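Local coordinates for FAD:protein FMN transferase (Vibrio cholerae, PDB 6NXI), which probably transfers the FMN moiety of FAD to the hydroxyl group of a threonine in target flavoproteins, using magnesium, at residues L59-F62 / N63-T66. Sequence-based numbering, arbitrary orientation.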
loop_
_atom_site.group_PDB
_atom_site.type_symbol
_atom_site.label_atom_id
_atom_site.label_comp_id
_atom_site.label_asym_id
_atom_site.label_seq_id
_atom_site.Cartn_x
_atom_site.Cartn_y
_atom_site.Cartn_z
ATOM N N LEU A 59 2.893 3.033 -16.573
ATOM C CA LEU A 59 4.093 2.906 -15.728
ATOM C C LEU A 59 5.095 1.978 -16.402
ATOM O O LEU A 59 6.296 2.275 -16.313
ATOM C CB LEU A 59 3.694 2.348 -14.368
ATOM C CG LEU A 59 4.859 2.086 -13.427
ATOM C CD1 LEU A 59 5.506 3.367 -13.011
ATOM C CD2 LEU A 59 4.349 1.313 -12.199
ATOM N N SER A 60 4.654 0.900 -17.041
ATOM C CA SER A 60 5.638 -0.028 -17.675
ATOM C C SER A 60 6.255 0.687 -18.871
ATOM O O SER A 60 7.459 0.571 -19.075
ATOM C CB SER A 60 5.025 -1.312 -18.054
ATOM O OG SER A 60 4.682 -2.028 -16.860
ATOM N N ARG A 61 5.449 1.449 -19.601
ATOM C CA ARG A 61 6.030 2.217 -20.734
ATOM C C ARG A 61 7.063 3.215 -20.198
ATOM O O ARG A 61 8.090 3.430 -20.915
ATOM C CB ARG A 61 4.905 2.827 -21.567
ATOM C CG ARG A 61 4.108 1.736 -22.266
ATOM C CD ARG A 61 3.099 2.306 -23.214
ATOM N NE ARG A 61 1.812 2.472 -22.580
ATOM C CZ ARG A 61 1.230 3.642 -22.260
ATOM N NH1 ARG A 61 1.828 4.811 -22.475
ATOM N NH2 ARG A 61 0.050 3.609 -21.687
ATOM N N PHE A 62 6.868 3.819 -19.027
ATOM C CA PHE A 62 7.902 4.690 -18.414
ATOM C C PHE A 62 9.144 3.856 -18.073
ATOM O O PHE A 62 10.265 4.321 -18.289
ATOM C CB PHE A 62 7.392 5.440 -17.197
ATOM C CG PHE A 62 8.428 6.318 -16.557
ATOM C CD1 PHE A 62 9.007 7.364 -17.272
ATOM C CD2 PHE A 62 8.868 6.085 -15.271
ATOM C CE1 PHE A 62 9.952 8.184 -16.683
ATOM C CE2 PHE A 62 9.823 6.906 -14.692
ATOM C CZ PHE A 62 10.355 7.966 -15.393
ATOM N N ASN A 63 8.943 2.681 -17.488
ATOM C CA ASN A 63 10.072 1.779 -17.142
ATOM C C ASN A 63 10.814 1.420 -18.430
ATOM O O ASN A 63 12.057 1.290 -18.344
ATOM C CB ASN A 63 9.581 0.574 -16.337
ATOM C CG ASN A 63 9.106 1.006 -14.967
ATOM O OD1 ASN A 63 9.497 2.067 -14.479
ATOM N ND2 ASN A 63 8.249 0.193 -14.345
ATOM N N GLN A 64 10.115 1.251 -19.554
ATOM C CA GLN A 64 10.742 0.883 -20.860
ATOM C C GLN A 64 11.408 2.093 -21.513
ATOM O O GLN A 64 12.297 1.881 -22.374
ATOM C CB GLN A 64 9.721 0.232 -21.783
ATOM C CG GLN A 64 9.228 -1.089 -21.231
ATOM C CD GLN A 64 7.841 -1.415 -21.710
ATOM O OE1 GLN A 64 7.422 -0.931 -22.761
ATOM N NE2 GLN A 64 7.115 -2.215 -20.934
ATOM N N HIS A 65 11.054 3.302 -21.097
ATOM C CA HIS A 65 11.594 4.577 -21.655
ATOM C C HIS A 65 13.071 4.745 -21.248
ATOM O O HIS A 65 13.380 4.515 -20.087
ATOM C CB HIS A 65 10.663 5.682 -21.164
ATOM C CG HIS A 65 11.015 7.056 -21.606
ATOM N ND1 HIS A 65 10.749 7.484 -22.887
ATOM C CD2 HIS A 65 11.523 8.115 -20.930
ATOM C CE1 HIS A 65 11.093 8.747 -22.992
ATOM N NE2 HIS A 65 11.592 9.165 -21.828
ATOM N N THR A 66 13.985 5.152 -22.150
ATOM C CA THR A 66 15.449 5.179 -21.833
ATOM C C THR A 66 16.013 6.610 -21.733
ATOM O O THR A 66 16.904 6.820 -20.871
ATOM C CB THR A 66 16.194 4.232 -22.774
ATOM O OG1 THR A 66 15.855 4.538 -24.125
ATOM C CG2 THR A 66 15.850 2.789 -22.483
HETATM O O HOH W 1 7.112 -2.408 -15.649
#
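Ser60 OG, on a buried face of the short helix 58-64, is held by a water and by the backbone carbonyl of Arg54, with a weak further bond to Ser51 O. The water donates to Ser60 OG, its oxygen 2.7 Å from OG; the same water accepts from Asn63 ND2, 3.1 Å from that nitrogen, bridging two side chains one turn apart. The Asn63 amide is tied at both ends, since its OD1 takes the backbone NH of Val151. With CG beside its own backbone N (chi1 -68°), Asn63 lies back along the helix, and its ND2 passes at a slant beside Leu59, 4.0 Å from Leu59 CG. The side chain of Leu59, about 7 Å from the bound FAD, packs on Thr52, Val151 and Leu153. Gln64 folds back in the same sense: its first torsion (chi1 -65°) sets CG against the carbonyl oxygen of Ser60, and the chain extended beyond CG brings NE2 3.7 Å from Ser60 CB; NE2 also bonds to the carbonyl of Lys55, as Arg61 NE does to that of Asp56.

Asn63 N binds Leu59 O at 2.9 Å and Gln64 N binds Ser60 O at 2.8 Å, both regular i to i+4 bonds. His65, the first residue to leave helical geometry, bonds through its N to Phe62 O, 3.1 Å away and well above the carbonyl plane, with an N-H...O angle of 137°; its NE2 pairs with Glu69 O. Lys144 NZ bonds to Phe62 O as well as to the carbonyl of His65, while its charge lies against the Phe62 ring in a cation-pi contact.

Bonds to the preceding loop, Val151 and Lys144 would be expected to fix the helix's position and rotation beside the flavin pocket.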